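Side-chain contacts in member of s1p family of ribosomal proteins (Pyrococcus furiosus, PDB 5YH1), which binds manganese and probably acts as an exonuclease on nucleic acids, this chain being the DHH-domain part of a longer protein: residues R230-P234 with E235-Y239; D352-K355 with E356-E360. All coordinates share one frame; numbering follows the deposited sequence.

Interaction 1. Residues R230-P234 with E235-Y239; sequences RSKAP and EFYQY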
ATOM      1  N   ARG A 230       8.881 -16.509 -24.135  1.00 29.62           N
ATOM      2  CA  ARG A 230       8.619 -17.660 -25.010  1.00 30.18           C
ATOM      3  C   ARG A 230       8.727 -17.302 -26.492  1.00 27.06           C
ATOM      4  O   ARG A 230       7.874 -17.653 -27.294  1.00 25.16           O
ATOM      5  CB  ARG A 230       7.251 -18.270 -24.708  1.00 32.99           C
ATOM      6  CG  ARG A 230       7.122 -18.807 -23.294  1.00 37.90           C
ATOM      7  CD  ARG A 230       5.668 -18.974 -22.895  1.00 42.26           C
ATOM      8  NE  ARG A 230       5.573 -19.625 -21.587  1.00 49.68           N
ATOM      9  CZ  ARG A 230       4.850 -20.709 -21.302  1.00 52.53           C
ATOM     10  NH1 ARG A 230       4.091 -21.310 -22.219  1.00 53.55           N
ATOM     11  NH2 ARG A 230       4.878 -21.196 -20.066  1.00 54.38           N
ATOM     12  N   SER A 231       9.790 -16.599 -26.835  1.00 26.29           N
ATOM     13  CA  SER A 231      10.070 -16.234 -28.214  1.00 27.77           C
ATOM     14  C   SER A 231      10.493 -17.464 -29.019  1.00 29.00           C
ATOM     15  O   SER A 231      11.278 -18.285 -28.535  1.00 26.76           O
ATOM     16  CB  SER A 231      11.190 -15.192 -28.255  1.00 27.50           C
ATOM     17  OG  SER A 231      11.624 -14.942 -29.578  1.00 27.25           O
ATOM     18  N   LYS A 232       9.966 -17.572 -30.236  1.00 31.36           N
ATOM     19  CA  LYS A 232      10.431 -18.556 -31.220  1.00 34.54           C
ATOM     20  C   LYS A 232      11.115 -17.856 -32.405  1.00 33.59           C
ATOM     21  O   LYS A 232      11.065 -18.356 -33.529  1.00 34.02           O
ATOM     22  CB  LYS A 232       9.254 -19.394 -31.752  1.00 37.51           C
ATOM     23  CG  LYS A 232       8.294 -19.956 -30.712  1.00 39.93           C
ATOM     24  CD  LYS A 232       8.999 -20.881 -29.737  1.00 42.41           C
ATOM     25  CE  LYS A 232       8.007 -21.433 -28.722  1.00 46.29           C
ATOM     26  NZ  LYS A 232       8.646 -21.637 -27.392  1.00 48.46           N
ATOM     27  N   ALA A 233      11.738 -16.702 -32.165  1.00 32.55           N
ATOM     28  CA  ALA A 233      12.382 -15.938 -33.237  1.00 30.84           C
ATOM     29  C   ALA A 233      13.722 -16.556 -33.635  1.00 29.52           C
ATOM     30  O   ALA A 233      14.456 -17.027 -32.779  1.00 29.35           O
ATOM     31  CB  ALA A 233      12.609 -14.498 -32.803  1.00 30.89           C
ATOM     32  N   PRO A 234      14.070 -16.510 -34.929  1.00 28.18           N
ATOM     33  CA  PRO A 234      15.416 -16.895 -35.359  1.00 28.25           C
ATOM     34  C   PRO A 234      16.524 -16.171 -34.592  1.00 27.15           C
ATOM     35  O   PRO A 234      17.568 -16.755 -34.328  1.00 25.71           O
ATOM     36  CB  PRO A 234      15.433 -16.497 -36.834  1.00 28.43           C
ATOM     37  CG  PRO A 234      14.024 -16.668 -37.261  1.00 29.28           C
ATOM     38  CD  PRO A 234      13.192 -16.236 -36.077  1.00 29.08           C
ATOM     39  N   GLU A 235      16.286 -14.910 -34.229  1.00 26.40           N
ATOM     40  CA  GLU A 235      17.222 -14.168 -33.384  1.00 25.32           C
ATOM     41  C   GLU A 235      17.431 -14.853 -32.035  1.00 24.29           C
ATOM     42  O   GLU A 235      18.542 -14.854 -31.511  1.00 22.99           O
ATOM     43  CB  GLU A 235      16.734 -12.729 -33.143  1.00 26.25           C
ATOM     44  CG  GLU A 235      16.754 -11.829 -34.375  1.00 26.11           C
ATOM     45  CD  GLU A 235      15.468 -11.825 -35.169  1.00 26.17           C
ATOM     46  OE1 GLU A 235      15.308 -10.906 -35.987  1.00 29.21           O
ATOM     47  OE2 GLU A 235      14.615 -12.710 -34.999  1.00 25.48           O
ATOM     48  N   PHE A 236      16.363 -15.427 -31.481  1.00 24.26           N
ATOM     49  CA  PHE A 236      16.408 -16.027 -30.141  1.00 25.99           C
ATOM     50  C   PHE A 236      17.355 -17.226 -30.155  1.00 26.93           C
ATOM     51  O   PHE A 236      18.201 -17.384 -29.268  1.00 26.83           O
ATOM     52  CB  PHE A 236      14.993 -16.425 -29.681  1.00 25.78           C
ATOM     53  CG  PHE A 236      14.948 -17.273 -28.432  1.00 26.05           C
ATOM     54  CD1 PHE A 236      15.429 -16.792 -27.221  1.00 26.28           C
ATOM     55  CD2 PHE A 236      14.374 -18.542 -28.461  1.00 27.40           C
ATOM     56  CE1 PHE A 236      15.367 -17.562 -26.070  1.00 26.38           C
ATOM     57  CE2 PHE A 236      14.304 -19.324 -27.305  1.00 27.80           C
ATOM     58  CZ  PHE A 236      14.807 -18.831 -26.108  1.00 27.44           C
ATOM     59  N   TYR A 237      17.238 -18.039 -31.197  1.00 27.30           N
ATOM     60  CA  TYR A 237      18.017 -19.270 -31.280  1.00 27.68           C
ATOM     61  C   TYR A 237      19.497 -18.964 -31.442  1.00 27.07           C
ATOM     62  O   TYR A 237      20.325 -19.732 -30.986  1.00 27.21           O
ATOM     63  CB  TYR A 237      17.449 -20.195 -32.365  1.00 27.46           C
ATOM     64  CG  TYR A 237      16.030 -20.611 -32.020  1.00 27.23           C
ATOM     65  CD1 TYR A 237      15.774 -21.432 -30.916  1.00 28.40           C
ATOM     66  CD2 TYR A 237      14.946 -20.148 -32.749  1.00 27.81           C
ATOM     67  CE1 TYR A 237      14.476 -21.801 -30.571  1.00 27.63           C
ATOM     68  CE2 TYR A 237      13.642 -20.514 -32.411  1.00 28.88           C
ATOM     69  CZ  TYR A 237      13.419 -21.340 -31.322  1.00 28.52           C
ATOM     70  OH  TYR A 237      12.131 -21.705 -30.986  1.00 31.22           O
ATOM     71  N   GLN A 238      19.828 -17.805 -32.016  1.00 27.23           N
ATOM     72  CA  GLN A 238      21.211 -17.315 -31.989  1.00 26.07           C
ATOM     73  C   GLN A 238      21.596 -16.801 -30.600  1.00 26.40           C
ATOM     74  O   GLN A 238      22.690 -17.090 -30.108  1.00 26.78           O
ATOM     75  CB  GLN A 238      21.420 -16.197 -33.012  1.00 26.49           C
ATOM     76  CG  GLN A 238      21.211 -16.609 -34.469  1.00 26.41           C
ATOM     77  CD  GLN A 238      21.308 -15.419 -35.411  1.00 26.12           C
ATOM     78  OE1 GLN A 238      22.390 -14.856 -35.616  1.00 26.09           O
ATOM     79  NE2 GLN A 238      20.181 -15.022 -35.979  1.00 24.80           N
ATOM     80  N   TYR A 239      20.719 -16.003 -29.985  1.00 26.00           N
ATOM     81  CA  TYR A 239      21.008 -15.430 -28.658  1.00 25.38           C
ATOM     82  C   TYR A 239      21.314 -16.536 -27.632  1.00 25.32           C
ATOM     83  O   TYR A 239      22.157 -16.363 -26.767  1.00 25.31           O
ATOM     84  CB  TYR A 239      19.844 -14.554 -28.158  1.00 24.78           C
ATOM     85  CG  TYR A 239      19.795 -13.142 -28.723  1.00 23.71           C
ATOM     86  CD1 TYR A 239      20.865 -12.268 -28.558  1.00 23.09           C
ATOM     87  CD2 TYR A 239      18.664 -12.672 -29.385  1.00 23.95           C
ATOM     88  CE1 TYR A 239      20.819 -10.976 -29.045  1.00 23.35           C
ATOM     89  CE2 TYR A 239      18.609 -11.371 -29.883  1.00 24.00           C
ATOM     90  CZ  TYR A 239      19.690 -10.528 -29.707  1.00 24.27           C
ATOM     91  OH  TYR A 239      19.660  -9.240 -30.206  1.00 24.28           O
TER
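The Y237 ring lies alongside the backbone of K232 and A233. K232 O and the CA of P234 sit at its edge, near the ring plane. F236 CD2 lies 3.9 Å above one face of the Y237 ring, toward its rim. The Y237 hydroxyl reaches the lysine chain, OH to K232 CD 3.5 Å. The F236 ring meets S231 O obliquely, with CD2 3.1 Å from that oxygen. Its CG stands anti to the backbone N (chi1 169°), which swings the ring back toward S231 O. F236 CB also rests against S231 OG. That hydroxyl accepts from A233 N at 3.1 Å, an ST turn, and is also bonded to E196 O. E235 OE2 passes near A233 CB at 3.5 Å, but its hydrogen bond goes to Y194 OH, while OE1 pairs with S31. A233 O accepts from F236 N at 2.8 Å, the donor standing well above the carbonyl plane. Y237 N adds a weak bond to the same oxygen. M201 of helix 199-210 packs on both S231 and F236. A233 takes the N-cap position of helix 234-245, as the last residue of the short loop that follows the manganese ligand D229.

Interaction 2. Residues D352-K355 with E356-E360; sequences DHFK and EQYGE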
ATOM      1  N   ASP A 352      -0.631 -24.574 -20.278  1.00 28.05           N
ATOM      2  CA  ASP A 352       0.564 -25.382 -20.562  1.00 28.97           C
ATOM      3  C   ASP A 352       0.314 -26.858 -20.348  1.00 29.18           C
ATOM      4  O   ASP A 352       0.795 -27.685 -21.119  1.00 29.50           O
ATOM      5  CB  ASP A 352       1.746 -24.967 -19.686  1.00 29.64           C
ATOM      6  CG  ASP A 352       2.318 -23.631 -20.073  1.00 30.84           C
ATOM      7  OD1 ASP A 352       2.007 -23.129 -21.175  1.00 31.59           O
ATOM      8  OD2 ASP A 352       3.069 -23.060 -19.257  1.00 33.91           O
ATOM      9  N   HIS A 353      -0.433 -27.190 -19.303  1.00 29.35           N
ATOM     10  CA  HIS A 353      -0.737 -28.586 -19.011  1.00 29.05           C
ATOM     11  C   HIS A 353      -1.525 -29.205 -20.154  1.00 29.06           C
ATOM     12  O   HIS A 353      -1.247 -30.333 -20.563  1.00 27.97           O
ATOM     13  CB  HIS A 353      -1.509 -28.707 -17.704  1.00 29.26           C
ATOM     14  CG  HIS A 353      -2.056 -30.072 -17.451  1.00 30.17           C
ATOM     15  ND1 HIS A 353      -1.332 -31.059 -16.820  1.00 31.78           N
ATOM     16  CD2 HIS A 353      -3.262 -30.615 -17.741  1.00 30.69           C
ATOM     17  CE1 HIS A 353      -2.067 -32.152 -16.730  1.00 31.17           C
ATOM     18  NE2 HIS A 353      -3.238 -31.913 -17.291  1.00 31.30           N
ATOM     19  N   PHE A 354      -2.496 -28.460 -20.680  1.00 28.91           N
ATOM     20  CA  PHE A 354      -3.305 -28.954 -21.784  1.00 29.20           C
ATOM     21  C   PHE A 354      -2.478 -29.052 -23.073  1.00 29.87           C
ATOM     22  O   PHE A 354      -2.691 -29.964 -23.870  1.00 28.34           O
ATOM     23  CB  PHE A 354      -4.595 -28.133 -21.950  1.00 28.82           C
ATOM     24  CG  PHE A 354      -5.682 -28.545 -20.996  1.00 28.57           C
ATOM     25  CD1 PHE A 354      -5.787 -27.965 -19.739  1.00 29.51           C
ATOM     26  CD2 PHE A 354      -6.573 -29.543 -21.338  1.00 29.42           C
ATOM     27  CE1 PHE A 354      -6.770 -28.367 -18.843  1.00 29.66           C
ATOM     28  CE2 PHE A 354      -7.560 -29.952 -20.451  1.00 30.66           C
ATOM     29  CZ  PHE A 354      -7.661 -29.360 -19.199  1.00 30.03           C
ATOM     30  N   LYS A 355      -1.511 -28.151 -23.239  1.00 31.58           N
ATOM     31  CA  LYS A 355      -0.585 -28.195 -24.380  1.00 33.83           C
ATOM     32  C   LYS A 355       0.359 -29.399 -24.324  1.00 35.11           C
ATOM     33  O   LYS A 355       0.582 -30.059 -25.338  1.00 35.86           O
ATOM     34  CB  LYS A 355       0.222 -26.891 -24.480  1.00 34.03           C
ATOM     35  CG  LYS A 355      -0.550 -25.786 -25.194  1.00 36.31           C
ATOM     36  CD  LYS A 355      -0.117 -24.393 -24.806  1.00 37.97           C
ATOM     37  CE  LYS A 355       1.388 -24.249 -24.800  1.00 40.76           C
ATOM     38  NZ  LYS A 355       1.780 -22.815 -24.785  1.00 42.39           N
ATOM     39  N   GLU A 356       0.903 -29.673 -23.146  1.00 35.11           N
ATOM     40  CA  GLU A 356       1.734 -30.859 -22.934  1.00 38.04           C
ATOM     41  C   GLU A 356       0.965 -32.140 -23.232  1.00 36.43           C
ATOM     42  O   GLU A 356       1.498 -33.049 -23.848  1.00 38.38           O
ATOM     43  CB  GLU A 356       2.285 -30.891 -21.498  1.00 41.15           C
ATOM     44  CG  GLU A 356       3.451 -29.926 -21.294  1.00 46.53           C
ATOM     45  CD  GLU A 356       3.624 -29.437 -19.857  1.00 51.86           C
ATOM     46  OE1 GLU A 356       3.147 -30.105 -18.908  1.00 56.51           O
ATOM     47  OE2 GLU A 356       4.253 -28.366 -19.678  1.00 54.49           O
ATOM     48  N   GLN A 357      -0.290 -32.206 -22.815  1.00 35.29           N
ATOM     49  CA  GLN A 357      -1.087 -33.410 -23.014  1.00 36.89           C
ATOM     50  C   GLN A 357      -1.559 -33.623 -24.462  1.00 36.69           C
ATOM     51  O   GLN A 357      -1.544 -34.750 -24.952  1.00 36.07           O
ATOM     52  CB  GLN A 357      -2.292 -33.389 -22.087  1.00 38.76           C
ATOM     53  CG  GLN A 357      -3.119 -34.656 -22.140  1.00 42.95           C
ATOM     54  CD  GLN A 357      -4.088 -34.778 -20.984  1.00 46.51           C
ATOM     55  OE1 GLN A 357      -4.016 -34.032 -20.003  1.00 51.38           O
ATOM     56  NE2 GLN A 357      -5.002 -35.730 -21.088  1.00 48.88           N
ATOM     57  N   TYR A 358      -1.984 -32.551 -25.134  1.00 33.69           N
ATOM     58  CA  TYR A 358      -2.603 -32.658 -26.461  1.00 32.69           C
ATOM     59  C   TYR A 358      -1.785 -32.052 -27.596  1.00 31.61           C
ATOM     60  O   TYR A 358      -2.122 -32.241 -28.752  1.00 33.33           O
ATOM     61  CB  TYR A 358      -3.990 -32.010 -26.438  1.00 32.96           C
ATOM     62  CG  TYR A 358      -4.928 -32.642 -25.446  1.00 31.94           C
ATOM     63  CD1 TYR A 358      -5.530 -33.854 -25.722  1.00 31.78           C
ATOM     64  CD2 TYR A 358      -5.206 -32.032 -24.225  1.00 31.25           C
ATOM     65  CE1 TYR A 358      -6.391 -34.452 -24.816  1.00 31.48           C
ATOM     66  CE2 TYR A 358      -6.064 -32.617 -23.314  1.00 30.15           C
ATOM     67  CZ  TYR A 358      -6.655 -33.827 -23.617  1.00 31.42           C
ATOM     68  OH  TYR A 358      -7.518 -34.413 -22.719  1.00 31.40           O
ATOM     69  N   GLY A 359      -0.732 -31.306 -27.270  1.00 32.64           N
ATOM     70  CA  GLY A 359       0.124 -30.674 -28.275  1.00 31.41           C
ATOM     71  C   GLY A 359      -0.194 -29.206 -28.498  1.00 33.53           C
ATOM     72  O   GLY A 359      -1.374 -28.814 -28.564  1.00 31.35           O
ATOM     73  N   GLU A 360       0.866 -28.406 -28.629  1.00 35.01           N
ATOM     74  CA  GLU A 360       0.779 -26.971 -28.949  1.00 37.80           C
ATOM     75  C   GLU A 360       0.047 -26.704 -30.261  1.00 38.98           C
ATOM     76  O   GLU A 360      -0.617 -25.675 -30.407  1.00 38.89           O
ATOM     77  CB  GLU A 360       2.192 -26.365 -29.020  1.00 39.80           C
ATOM     78  CG  GLU A 360       2.314 -24.949 -29.599  1.00 42.53           C
ATOM     79  CD  GLU A 360       2.053 -23.837 -28.584  1.00 44.32           C
ATOM     80  OE1 GLU A 360       2.853 -23.718 -27.628  1.00 43.41           O
ATOM     81  OE2 GLU A 360       1.070 -23.064 -28.759  1.00 42.41           O
TER
HETATM   82  O   HOH W   1       1.501 -29.622 -16.447  1.00 49.11           O
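K355 NZ meets the E360 carboxylate at OE1, 3.2 Å away, in a salt bridge whose hydrogen bond is weak. The same ammonium has a long salt bridge to D352 OD1 at 3.6 Å, so the lysine stands between two acids. K355 and E360 run side by side. A bend at chi3 (46°) carries CE as well as NZ up to E360 OE1. Both acids have further partners: D352 OD2 pairs with R230, and E360 OE2 accepts from D380 N. With K355 replaced by an alanine, E360 OE1 and D352 OD1 would probably lose the positive charge between them, and E360 would be held at OE2 by D380 N but no longer by the lysine. A water links H353 ND1, in the ring plane, to E356 OE1, to which it donates at 3.0 Å. Along the backbone, E356 N binds D352 O at 2.8 Å, and Q357 and Y358 follow with the same i to i+4 bonds. G359 N closes the run on K355 O at 2.6 Å. With positive phi, G359 is the first residue to leave helix 343-358, the helix of a beta-alpha-beta unit between strands 325-330 and 364-369. Farther out, the H353 and Q357 side chains run the same way, with ring and amide planes 89° apart and H353 NE2 3.5 Å from Q357 OE1. F354 and Y358 also point the same way, and F354 CD2 touches Y358 CE2 at 3.7 Å. Q357 CG lies over one face of the Y358 ring, near its rim. R325 makes a cation-pi contact with Y358, and F354 packs on V315.

In the fold
Both contacts are local and lie at helix ends. Interaction 1 starts helix 234-245 and is partly buried, near the manganese site: the side chain of S231 is about 9 Å from the bound ion. Interaction 2 ends helix 343-358 and is a surface contact, away from the annotated sites. Both use backbone bonds and aromatic side chains. Interaction 1 adds a serine hydroxyl; interaction 2 adds a salt-bridge network and a water. They hold different helices, with centres about 21 Å apart. A salt bridge still joins them, R230 NH2 to D352 OD2 at 2.7 Å, so the charged cluster of 352-360 extends to the loop of 230-234.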